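Local coordinates for beta-galacturonidase (PDB 6NCX), which probably hydrolyses beta-linked uronic acid glycosides as a family 2 glycoside hydrolase and binds alpha-D-galacturonate in its TIM-barrel pocket, at residues C[510-515]-C[537-542]; C[514-519]-C[527-532]; C[277-282]-C[311-316]. All coordinates share one frame; numbering follows the deposited sequence.

In the fold
All three contacts are largely buried and lie at one end of the TIM barrel, around the pocket holding the galacturonate. Interactions 1 and 2 share Asp-514 and Val-515 and both tie the region after strand 504-509 to the chain that leads to helix 544-553. The first is a loop-to-loop contact ruled by charge; the second is a short antiparallel strand pair whose outer end faces another subunit. The centre of interaction 3 lies about 8 Å from the centre of the chain, against 19 to 20 Å for the other two; it joins the loops after neighbouring parallel strands 268-276 and 307-309 through packed rings and hydrogen bonds, one from a backbone N-H to a carboxylate. Each brings at least one residue to the sugar: Trp-510, Asn-530 with Lys-532, and His-312.

Interaction 1: residues C[510-515]-C[537-542]; sequences WQFCDV and EYRRPK. With ADA (alpha-D-galactopyranuronic acid), chain I.
Asp-514 OD1 is gripped twice: Lys-542 NZ reaches it at 2.8 Å on the syn lone pair, completing a salt bridge, and the backbone N of Gly-533 is its second donor. A weak bond from Lys-542 NZ to Asp-514 OD2 (3.0 Å) makes the ammonium straddle the carboxylate. The two side chains approach from opposite directions, the lysine stretched out beyond CG so that its end spans the distance from the 537-542 loop. Its NZ also gives bonds to the backbone oxygens of Gly-533 and Ala-470, which fixes the buried charge. On the flank of Asp-514, Glu-537 OE1 stands 3.6 Å from Asp-514 OD2. Two acids this close would probably repel if both were ionised, but Lys-542 on one and Arg-527, the salt-bridge partner of Glu-537, on the other should offset this. Farther along, Arg-539 turns back at chi2 (64°) and sends NH1 to the carbonyl O of its own loop's Glu-537 at 3.0 Å, the acceptor lying in the guanidinium plane. Cys-513 covers one face of that plane, with SG 3.7 Å from Arg-539 NH2, while the Phe-512 ring approaches obliquely, its plane turned 76° from the guanidinium. Asp-296 of helix 290-302 takes the charge of Arg-539. At the other end of segment 510-515, Trp-510 lays one face under the galacturonate, C4 of the sugar sitting 3.4 Å above the ring plane; CB of Gln-511 packs on the opposite face. The peptide between Trp-510 and Gln-511 is cis. A tryptophan followed by a non-proline cis peptide, directly after the last barrel strand (504-509) and beneath the sugar, is a recurrent feature of TIM-barrel active sites in family 2 and related glycosidases.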
loop_
_atom_site.group_PDB
_atom_site.type_symbol
_atom_site.label_atom_id
_atom_site.label_comp_id
_atom_site.label_asym_id
_atom_site.label_seq_id
_atom_site.Cartn_x
_atom_site.Cartn_y
_atom_site.Cartn_z
ATOM N N TRP C 510 -9.844 -16.836 14.933
ATOM C CA TRP C 510 -10.225 -16.626 13.543
ATOM C C TRP C 510 -9.586 -15.317 13.085
ATOM O O TRP C 510 -9.930 -14.238 13.589
ATOM C CB TRP C 510 -11.737 -16.595 13.354
ATOM C CG TRP C 510 -12.110 -16.413 11.895
ATOM C CD1 TRP C 510 -12.103 -15.237 11.185
ATOM C CD2 TRP C 510 -12.518 -17.436 10.965
ATOM N NE1 TRP C 510 -12.469 -15.468 9.883
ATOM C CE2 TRP C 510 -12.742 -16.804 9.718
ATOM C CE3 TRP C 510 -12.718 -18.821 11.065
ATOM C CZ2 TRP C 510 -13.156 -17.518 8.571
ATOM C CZ3 TRP C 510 -13.138 -19.523 9.924
ATOM C CH2 TRP C 510 -13.336 -18.869 8.699
ATOM N N GLN C 511 -8.631 -15.405 12.161
ATOM C CA GLN C 511 -8.059 -16.661 11.666
ATOM C C GLN C 511 -6.585 -16.421 11.321
ATOM O O GLN C 511 -6.073 -15.303 11.461
ATOM C CB GLN C 511 -8.801 -17.183 10.428
ATOM C CG GLN C 511 -8.684 -16.257 9.226
ATOM C CD GLN C 511 -9.336 -16.806 7.979
ATOM O OE1 GLN C 511 -9.188 -17.981 7.652
ATOM N NE2 GLN C 511 -10.068 -15.946 7.268
ATOM N N PHE C 512 -5.915 -17.469 10.841
ATOM C CA PHE C 512 -4.481 -17.373 10.587
ATOM C C PHE C 512 -4.174 -16.334 9.510
ATOM O O PHE C 512 -3.403 -15.395 9.738
ATOM C CB PHE C 512 -3.924 -18.751 10.204
ATOM C CG PHE C 512 -2.528 -18.692 9.659
ATOM C CD1 PHE C 512 -2.277 -18.969 8.318
ATOM C CD2 PHE C 512 -1.473 -18.315 10.478
ATOM C CE1 PHE C 512 -0.982 -18.892 7.805
ATOM C CE2 PHE C 512 -0.188 -18.228 9.976
ATOM C CZ PHE C 512 0.060 -18.521 8.628
ATOM N N CYS C 513 -4.777 -16.475 8.331
ATOM C CA CYS C 513 -4.468 -15.613 7.204
ATOM C C CYS C 513 -5.755 -15.136 6.546
ATOM O O CYS C 513 -6.824 -15.720 6.731
ATOM C CB CYS C 513 -3.592 -16.335 6.170
ATOM S SG CYS C 513 -4.395 -17.763 5.357
ATOM N N ASP C 514 -5.631 -14.068 5.760
ATOM C CA ASP C 514 -6.748 -13.587 4.956
ATOM C C ASP C 514 -7.064 -14.575 3.835
ATOM O O ASP C 514 -6.172 -15.251 3.306
ATOM C CB ASP C 514 -6.436 -12.204 4.367
ATOM C CG ASP C 514 -6.254 -11.136 5.441
ATOM O OD1 ASP C 514 -6.749 -11.344 6.584
ATOM O OD2 ASP C 514 -5.619 -10.089 5.139
ATOM N N VAL C 515 -8.355 -14.641 3.462
ATOM C CA VAL C 515 -8.890 -15.681 2.581
ATOM C C VAL C 515 -9.757 -15.046 1.495
ATOM O O VAL C 515 -10.570 -14.160 1.779
ATOM C CB VAL C 515 -9.715 -16.718 3.380
ATOM C CG1 VAL C 515 -10.111 -17.923 2.500
ATOM C CG2 VAL C 515 -8.962 -17.182 4.615
ATOM N N GLU C 537 -2.895 -12.291 3.281
ATOM C CA GLU C 537 -2.927 -13.407 2.336
ATOM C C GLU C 537 -1.546 -13.738 1.788
ATOM O O GLU C 537 -1.306 -14.882 1.380
ATOM C CB GLU C 537 -3.884 -13.120 1.178
ATOM C CG GLU C 537 -3.456 -11.968 0.253
ATOM C CD GLU C 537 -4.164 -10.653 0.581
ATOM O OE1 GLU C 537 -4.428 -10.369 1.790
ATOM O OE2 GLU C 537 -4.471 -9.906 -0.378
ATOM N N TYR C 538 -0.626 -12.779 1.792
ATOM C CA TYR C 538 0.753 -13.020 1.411
ATOM C C TYR C 538 1.616 -13.413 2.595
ATOM O O TYR C 538 2.830 -13.510 2.443
ATOM C CB TYR C 538 1.324 -11.782 0.712
ATOM C CG TYR C 538 0.642 -11.537 -0.615
ATOM C CD1 TYR C 538 0.968 -12.320 -1.724
ATOM C CD2 TYR C 538 -0.351 -10.552 -0.764
ATOM C CE1 TYR C 538 0.352 -12.127 -2.959
ATOM C CE2 TYR C 538 -0.969 -10.365 -1.992
ATOM C CZ TYR C 538 -0.603 -11.165 -3.084
ATOM O OH TYR C 538 -1.182 -11.016 -4.311
ATOM N N ARG C 539 1.010 -13.645 3.762
ATOM C CA ARG C 539 1.690 -14.069 4.983
ATOM C C ARG C 539 2.531 -12.956 5.610
ATOM O O ARG C 539 3.475 -13.230 6.364
ATOM C CB ARG C 539 2.544 -15.329 4.744
ATOM C CG ARG C 539 1.764 -16.616 4.838
ATOM C CD ARG C 539 0.680 -16.784 3.759
ATOM N NE ARG C 539 0.009 -18.064 3.941
ATOM C CZ ARG C 539 -1.157 -18.404 3.398
ATOM N NH1 ARG C 539 -1.814 -17.558 2.616
ATOM N NH2 ARG C 539 -1.672 -19.596 3.650
ATOM N N ARG C 540 2.197 -11.710 5.335
ATOM C CA ARG C 540 2.850 -10.596 6.008
ATOM C C ARG C 540 2.208 -10.371 7.375
ATOM O O ARG C 540 0.983 -10.245 7.463
ATOM C CB ARG C 540 2.762 -9.332 5.146
ATOM C CG ARG C 540 3.586 -9.457 3.851
ATOM C CD ARG C 540 3.428 -8.275 2.920
ATOM N NE ARG C 540 2.087 -8.189 2.367
ATOM C CZ ARG C 540 1.708 -7.294 1.461
ATOM N NH1 ARG C 540 2.588 -6.417 0.982
ATOM N NH2 ARG C 540 0.460 -7.291 1.021
ATOM N N PRO C 541 2.991 -10.342 8.455
ATOM C CA PRO C 541 2.409 -10.143 9.797
ATOM C C PRO C 541 1.770 -8.767 9.965
ATOM O O PRO C 541 2.403 -7.731 9.744
ATOM C CB PRO C 541 3.611 -10.321 10.735
ATOM C CG PRO C 541 4.820 -10.075 9.858
ATOM C CD PRO C 541 4.436 -10.620 8.515
ATOM N N LYS C 542 0.509 -8.764 10.378
ATOM C CA LYS C 542 -0.135 -7.528 10.770
ATOM C C LYS C 542 0.365 -7.107 12.151
ATOM O O LYS C 542 1.084 -7.853 12.830
ATOM C CB LYS C 542 -1.656 -7.700 10.757
ATOM C CG LYS C 542 -2.241 -7.893 9.365
ATOM C CD LYS C 542 -3.734 -8.259 9.416
ATOM C CE LYS C 542 -4.245 -8.610 8.019
ATOM N NZ LYS C 542 -5.527 -9.341 8.083
HETATM C C1 ADA I . -18.304 -17.365 11.249
HETATM C C2 ADA I . -17.811 -18.452 10.267
HETATM C C3 ADA I . -16.549 -18.150 9.547
HETATM C C4 ADA I . -16.366 -16.717 9.187
HETATM C C5 ADA I . -16.695 -15.789 10.363
HETATM C C6 ADA I . -16.586 -14.300 10.024
HETATM O O1 ADA I . -17.696 -17.475 12.515
HETATM O O2 ADA I . -17.722 -19.670 10.950
HETATM O O3 ADA I . -16.456 -18.954 8.392
HETATM O O4 ADA I . -17.208 -16.375 8.112
HETATM O O5 ADA I . -18.071 -16.007 10.784
HETATM O O6B ADA I . -15.547 -13.809 9.505
HETATM O O6A ADA I . -17.573 -13.567 10.281
#

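Interaction 2: residues C[514-519]-C[527-532]; sequences DVRVCD and RTMNNK. With ADA (alpha-D-galactopyranuronic acid), chain I.
Arg-516 runs its side chain across Met-529, its non-hydrogen-bonded partner in the short antiparallel pair. Its CB lies 4.0 Å from Met-529 SD; CD passes 3.3 Å from Thr-528 O. Bends at chi2 (67°) and chi3 then fold the guanidinium back so that Met-529 SD sits over one face, 3.7 Å from CZ. At the tip, NH1 donates to Thr-528 O at 3.2 Å, nearly straight (165°) but from above the carbonyl plane; Val-517 N reaches the same oxygen from the opposite face. NH2 bonds Tyr-474 of a neighbouring subunit. A leucine in this place would probably leave Thr-528 O with one donor fewer and Tyr-474 of that subunit without its mate. Deeper in, Val-515 and Asn-530 exchange backbone bonds, Asn-530 N to Val-515 O being 2.7 Å long. Arg-527 grips Asn-531 OD1 side-on with NE and NH2, and its NH2 makes a long, weak ion pair with Asp-514; Glu-537 is its stronger partner. Asn-530 ND2 and Lys-532 NZ both donate to the sugar's O6B, at 2.9 and 2.7 Å. A cationic amine and an amide N-H converging on one carboxylate oxygen imply a site suited to a uronic acid.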
loop_
_atom_site.group_PDB
_atom_site.type_symbol
_atom_site.label_atom_id
_atom_site.label_comp_id
_atom_site.label_asym_id
_atom_site.label_seq_id
_atom_site.Cartn_x
_atom_site.Cartn_y
_atom_site.Cartn_z
ATOM N N ASP C 514 -5.631 -14.068 5.760
ATOM C CA ASP C 514 -6.748 -13.587 4.956
ATOM C C ASP C 514 -7.064 -14.575 3.835
ATOM O O ASP C 514 -6.172 -15.251 3.306
ATOM C CB ASP C 514 -6.436 -12.204 4.367
ATOM C CG ASP C 514 -6.254 -11.136 5.441
ATOM O OD1 ASP C 514 -6.749 -11.344 6.584
ATOM O OD2 ASP C 514 -5.619 -10.089 5.139
ATOM N N VAL C 515 -8.355 -14.641 3.462
ATOM C CA VAL C 515 -8.890 -15.681 2.581
ATOM C C VAL C 515 -9.757 -15.046 1.495
ATOM O O VAL C 515 -10.570 -14.160 1.779
ATOM C CB VAL C 515 -9.715 -16.718 3.380
ATOM C CG1 VAL C 515 -10.111 -17.923 2.500
ATOM C CG2 VAL C 515 -8.962 -17.182 4.615
ATOM N N ARG C 516 -9.593 -15.511 0.251
ATOM C CA ARG C 516 -10.520 -15.151 -0.822
ATOM C C ARG C 516 -11.903 -15.744 -0.555
ATOM O O ARG C 516 -12.030 -16.906 -0.162
ATOM C CB ARG C 516 -10.000 -15.644 -2.187
ATOM C CG ARG C 516 -10.943 -15.334 -3.387
ATOM C CD ARG C 516 -11.028 -13.824 -3.630
ATOM N NE ARG C 516 -9.865 -13.298 -4.361
ATOM C CZ ARG C 516 -9.476 -12.025 -4.337
ATOM N NH1 ARG C 516 -10.151 -11.140 -3.603
ATOM N NH2 ARG C 516 -8.417 -11.631 -5.041
ATOM N N VAL C 517 -12.944 -14.940 -0.777
ATOM C CA VAL C 517 -14.324 -15.335 -0.523
ATOM C C VAL C 517 -15.106 -15.194 -1.823
ATOM O O VAL C 517 -14.609 -14.637 -2.803
ATOM C CB VAL C 517 -14.972 -14.505 0.602
ATOM C CG1 VAL C 517 -14.177 -14.667 1.877
ATOM C CG2 VAL C 517 -15.038 -13.048 0.218
ATOM N N CYS C 518 -16.340 -15.713 -1.828
ATOM C CA CYS C 518 -17.173 -15.598 -3.023
ATOM C C CYS C 518 -17.602 -14.152 -3.247
ATOM O O CYS C 518 -17.662 -13.347 -2.312
ATOM C CB CYS C 518 -18.406 -16.497 -2.928
ATOM S SG CYS C 518 -18.044 -18.291 -2.941
ATOM N N ASP C 519 -17.905 -13.830 -4.515
ATOM C CA ASP C 519 -18.242 -12.454 -4.898
ATOM C C ASP C 519 -19.502 -11.955 -4.208
ATOM O O ASP C 519 -19.612 -10.757 -3.923
ATOM C CB ASP C 519 -18.441 -12.331 -6.412
ATOM C CG ASP C 519 -17.188 -12.648 -7.208
ATOM O OD1 ASP C 519 -17.261 -13.537 -8.070
ATOM O OD2 ASP C 519 -16.134 -12.023 -6.985
ATOM N N ARG C 527 -12.213 -6.107 -0.184
ATOM C CA ARG C 527 -11.325 -6.741 -1.160
ATOM C C ARG C 527 -11.841 -8.101 -1.637
ATOM O O ARG C 527 -11.088 -8.881 -2.266
ATOM C CB ARG C 527 -9.890 -6.875 -0.615
ATOM C CG ARG C 527 -9.299 -5.598 0.020
ATOM C CD ARG C 527 -7.859 -5.828 0.537
ATOM N NE ARG C 527 -7.770 -6.961 1.467
ATOM C CZ ARG C 527 -6.881 -7.961 1.384
ATOM N NH1 ARG C 527 -5.958 -7.990 0.428
ATOM N NH2 ARG C 527 -6.907 -8.948 2.277
ATOM N N THR C 528 -13.114 -8.404 -1.375
ATOM C CA THR C 528 -13.653 -9.746 -1.607
ATOM C C THR C 528 -12.766 -10.771 -0.903
ATOM O O THR C 528 -12.417 -11.832 -1.446
ATOM C CB THR C 528 -13.806 -10.053 -3.105
ATOM O OG1 THR C 528 -14.501 -8.981 -3.735
ATOM C CG2 THR C 528 -14.650 -11.293 -3.307
ATOM N N MET C 529 -12.348 -10.400 0.307
ATOM C CA MET C 529 -11.519 -11.218 1.169
ATOM C C MET C 529 -12.119 -11.207 2.563
ATOM O O MET C 529 -12.722 -10.212 2.979
ATOM C CB MET C 529 -10.085 -10.694 1.254
ATOM C CG MET C 529 -9.388 -10.541 -0.082
ATOM S SD MET C 529 -8.842 -12.116 -0.733
ATOM C CE MET C 529 -7.680 -12.589 0.527
ATOM N N ASN C 530 -11.961 -12.326 3.272
ATOM C CA ASN C 530 -12.089 -12.312 4.723
ATOM C C ASN C 530 -10.774 -11.786 5.307
ATOM O O ASN C 530 -9.692 -12.310 5.011
ATOM C CB ASN C 530 -12.440 -13.710 5.249
ATOM C CG ASN C 530 -12.855 -13.707 6.726
ATOM O OD1 ASN C 530 -12.031 -13.483 7.609
ATOM N ND2 ASN C 530 -14.118 -13.992 6.992
ATOM N N ASN C 531 -10.880 -10.740 6.135
ATOM C CA ASN C 531 -9.762 -9.882 6.511
ATOM C C ASN C 531 -9.332 -10.054 7.973
ATOM O O ASN C 531 -8.611 -9.214 8.520
ATOM C CB ASN C 531 -10.129 -8.427 6.201
ATOM C CG ASN C 531 -10.388 -8.190 4.701
ATOM O OD1 ASN C 531 -9.496 -7.803 3.954
ATOM N ND2 ASN C 531 -11.605 -8.425 4.270
ATOM N N LYS C 532 -9.700 -11.160 8.605
ATOM C CA LYS C 532 -9.373 -11.376 10.006
ATOM C C LYS C 532 -8.095 -12.201 10.201
ATOM O O LYS C 532 -7.801 -12.619 11.327
ATOM C CB LYS C 532 -10.572 -12.020 10.704
ATOM C CG LYS C 532 -11.892 -11.351 10.335
ATOM C CD LYS C 532 -13.050 -11.913 11.124
ATOM C CE LYS C 532 -14.293 -11.027 11.002
ATOM N NZ LYS C 532 -15.031 -11.182 9.710
HETATM C C1 ADA I . -18.304 -17.365 11.249
HETATM C C2 ADA I . -17.811 -18.452 10.267
HETATM C C3 ADA I . -16.549 -18.150 9.547
HETATM C C4 ADA I . -16.366 -16.717 9.187
HETATM C C5 ADA I . -16.695 -15.789 10.363
HETATM C C6 ADA I . -16.586 -14.300 10.024
HETATM O O1 ADA I . -17.696 -17.475 12.515
HETATM O O2 ADA I . -17.722 -19.670 10.950
HETATM O O3 ADA I . -16.456 -18.954 8.392
HETATM O O4 ADA I . -17.208 -16.375 8.112
HETATM O O5 ADA I . -18.071 -16.007 10.784
HETATM O O6B ADA I . -15.547 -13.809 9.505
HETATM O O6A ADA I . -17.573 -13.567 10.281
HETATM O O HOH W 1 -16.457 -9.498 -6.040
#

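Interaction 3: residues C[277-282]-C[311-316]; sequences RHEDHP and VHYPND. With ADA (alpha-D-galactopyranuronic acid), chain I.
His-278 is set against three side chains in three different ways. Val-311 CG2 rests over the face of its ring, 3.7 Å from the centroid, a CH-pi contact. Tyr-313 meets the ring at its edge, OH to ND1 at 2.7 Å, with the two planes inclined by 44° and neither ring over the other; either partner could be the donor. His-312 stands almost perpendicular to it, planes 86° apart, in an oblique pairing. Tyr-313 OH is further held by Glu-279 N at 3.0 Å and is hydrogen-bonded to a water that bridges to Glu-279 O, so the phenol is pinned to the loop at several points. Glu-279 keeps its chain extended beyond CG and slides past Asn-315 in the opposite sense, its carboxylate stacked nearly parallel (16°) on the amide. Its OE1 then accepts from Asp-316 N at 3.0 Å, while OE2 pairs with Arg-140. His-312, preceded by a cis peptide, points NE2 at the sugar's O3, 2.7 Å away. The two loops follow adjacent parallel barrel strands, 268-276 and 307-309; the first leads on to helix 290-302, and the second ends at Asp-316, the N-cap of helix 317-326.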
loop_
_atom_site.group_PDB
_atom_site.type_symbol
_atom_site.label_atom_id
_atom_site.label_comp_id
_atom_site.label_asym_id
_atom_site.label_seq_id
_atom_site.Cartn_x
_atom_site.Cartn_y
_atom_site.Cartn_z
ATOM N N ARG C 277 -7.507 -22.127 10.303
ATOM C CA ARG C 277 -6.750 -21.917 9.075
ATOM C C ARG C 277 -7.506 -22.528 7.912
ATOM O O ARG C 277 -7.821 -23.722 7.938
ATOM C CB ARG C 277 -5.347 -22.520 9.174
ATOM C CG ARG C 277 -4.643 -22.594 7.837
ATOM C CD ARG C 277 -3.291 -23.264 8.005
ATOM N NE ARG C 277 -2.574 -23.344 6.742
ATOM C CZ ARG C 277 -2.713 -24.327 5.864
ATOM N NH1 ARG C 277 -3.529 -25.322 6.115
ATOM N NH2 ARG C 277 -2.016 -24.319 4.743
ATOM N N HIS C 278 -7.798 -21.708 6.901
ATOM C CA HIS C 278 -8.313 -22.189 5.624
ATOM C C HIS C 278 -7.167 -22.715 4.766
ATOM O O HIS C 278 -6.002 -22.336 4.950
ATOM C CB HIS C 278 -9.017 -21.064 4.861
ATOM C CG HIS C 278 -10.488 -21.001 5.090
ATOM N ND1 HIS C 278 -11.358 -21.927 4.561
ATOM C CD2 HIS C 278 -11.250 -20.112 5.773
ATOM C CE1 HIS C 278 -12.594 -21.617 4.913
ATOM N NE2 HIS C 278 -12.559 -20.514 5.639
ATOM N N GLU C 279 -7.504 -23.586 3.812
ATOM C CA GLU C 279 -6.569 -23.956 2.742
ATOM C C GLU C 279 -6.716 -22.914 1.643
ATOM O O GLU C 279 -7.482 -23.077 0.694
ATOM C CB GLU C 279 -6.829 -25.365 2.215
ATOM C CG GLU C 279 -6.721 -26.483 3.240
ATOM C CD GLU C 279 -6.816 -27.880 2.612
ATOM O OE1 GLU C 279 -5.960 -28.740 2.947
ATOM O OE2 GLU C 279 -7.755 -28.132 1.804
ATOM N N ASP C 280 -5.978 -21.817 1.778
ATOM C CA ASP C 280 -6.091 -20.705 0.852
ATOM C C ASP C 280 -4.759 -19.972 0.803
ATOM O O ASP C 280 -4.107 -19.794 1.838
ATOM C CB ASP C 280 -7.224 -19.750 1.270
ATOM C CG ASP C 280 -7.623 -18.779 0.154
ATOM O OD1 ASP C 280 -7.047 -17.652 0.072
ATOM O OD2 ASP C 280 -8.498 -19.171 -0.657
ATOM N N HIS C 281 -4.374 -19.543 -0.410
ATOM C CA HIS C 281 -3.128 -18.866 -0.719
ATOM C C HIS C 281 -3.362 -18.168 -2.044
ATOM O O HIS C 281 -4.016 -18.749 -2.916
ATOM C CB HIS C 281 -1.955 -19.842 -0.818
ATOM C CG HIS C 281 -0.620 -19.193 -1.022
ATOM N ND1 HIS C 281 -0.226 -18.652 -2.227
ATOM C CD2 HIS C 281 0.433 -19.033 -0.178
ATOM C CE1 HIS C 281 0.999 -18.161 -2.111
ATOM N NE2 HIS C 281 1.422 -18.380 -0.878
ATOM N N PRO C 282 -2.886 -16.930 -2.228
ATOM C CA PRO C 282 -3.195 -16.201 -3.470
ATOM C C PRO C 282 -2.460 -16.707 -4.706
ATOM O O PRO C 282 -2.815 -16.289 -5.811
ATOM C CB PRO C 282 -2.794 -14.756 -3.137
ATOM C CG PRO C 282 -1.794 -14.882 -2.057
ATOM C CD PRO C 282 -2.228 -16.058 -1.237
ATOM N N VAL C 311 -10.866 -25.099 9.219
ATOM C CA VAL C 311 -12.077 -24.440 8.739
ATOM C C VAL C 311 -12.097 -24.477 7.211
ATOM O O VAL C 311 -11.100 -24.152 6.554
ATOM C CB VAL C 311 -12.162 -23.004 9.298
ATOM C CG1 VAL C 311 -12.054 -23.032 10.822
ATOM C CG2 VAL C 311 -11.063 -22.101 8.719
ATOM N N HIS C 312 -13.203 -24.936 6.627
ATOM C CA HIS C 312 -14.316 -25.624 7.286
ATOM C C HIS C 312 -14.556 -26.928 6.542
ATOM O O HIS C 312 -15.623 -27.106 5.981
ATOM C CB HIS C 312 -15.618 -24.801 7.259
ATOM C CG HIS C 312 -15.551 -23.510 8.017
ATOM N ND1 HIS C 312 -15.499 -23.454 9.395
ATOM C CD2 HIS C 312 -15.552 -22.226 7.587
ATOM C CE1 HIS C 312 -15.468 -22.191 9.779
ATOM N NE2 HIS C 312 -15.495 -21.427 8.703
ATOM N N TYR C 313 -13.550 -27.821 6.524
ATOM C CA TYR C 313 -13.540 -28.999 5.662
ATOM C C TYR C 313 -12.299 -29.838 5.954
ATOM O O TYR C 313 -11.345 -29.327 6.552
ATOM C CB TYR C 313 -13.586 -28.572 4.182
ATOM C CG TYR C 313 -12.715 -27.355 3.887
ATOM C CD1 TYR C 313 -11.322 -27.461 3.811
ATOM C CD2 TYR C 313 -13.281 -26.110 3.707
ATOM C CE1 TYR C 313 -10.516 -26.338 3.554
ATOM C CE2 TYR C 313 -12.496 -24.988 3.453
ATOM C CZ TYR C 313 -11.114 -25.112 3.380
ATOM O OH TYR C 313 -10.350 -23.992 3.137
ATOM N N PRO C 314 -12.273 -31.118 5.562
ATOM C CA PRO C 314 -11.059 -31.925 5.766
ATOM C C PRO C 314 -9.861 -31.352 5.020
ATOM O O PRO C 314 -9.993 -30.713 3.976
ATOM C CB PRO C 314 -11.447 -33.310 5.219
ATOM C CG PRO C 314 -12.956 -33.355 5.371
ATOM C CD PRO C 314 -13.422 -31.943 5.118
ATOM N N ASN C 315 -8.676 -31.619 5.553
ATOM C CA ASN C 315 -7.444 -31.093 4.995
ATOM C C ASN C 315 -6.659 -32.164 4.240
ATOM O O ASN C 315 -6.815 -33.372 4.451
ATOM C CB ASN C 315 -6.556 -30.491 6.094
ATOM C CG ASN C 315 -6.892 -29.041 6.393
ATOM O OD1 ASN C 315 -8.002 -28.563 6.111
ATOM N ND2 ASN C 315 -5.940 -28.337 6.986
ATOM N N ASP C 316 -5.822 -31.681 3.330
ATOM C CA ASP C 316 -4.790 -32.464 2.689
ATOM C C ASP C 316 -4.096 -33.365 3.709
ATOM O O ASP C 316 -3.739 -32.922 4.808
ATOM C CB ASP C 316 -3.796 -31.486 2.048
ATOM C CG ASP C 316 -2.903 -32.128 0.993
ATOM O OD1 ASP C 316 -2.786 -31.531 -0.099
ATOM O OD2 ASP C 316 -2.308 -33.205 1.249
HETATM C C1 ADA I . -18.304 -17.365 11.249
HETATM C C2 ADA I . -17.811 -18.452 10.267
HETATM C C3 ADA I . -16.549 -18.150 9.547
HETATM C C4 ADA I . -16.366 -16.717 9.187
HETATM C C5 ADA I . -16.695 -15.789 10.363
HETATM C C6 ADA I . -16.586 -14.300 10.024
HETATM O O1 ADA I . -17.696 -17.475 12.515
HETATM O O2 ADA I . -17.722 -19.670 10.950
HETATM O O3 ADA I . -16.456 -18.954 8.392
HETATM O O4 ADA I . -17.208 -16.375 8.112
HETATM O O5 ADA I . -18.071 -16.007 10.784
HETATM O O6B ADA I . -15.547 -13.809 9.505
HETATM O O6A ADA I . -17.573 -13.567 10.281
HETATM O O HOH W 2 -8.559 -25.506 6.317
HETATM O O HOH W 3 -10.082 -22.962 0.748
#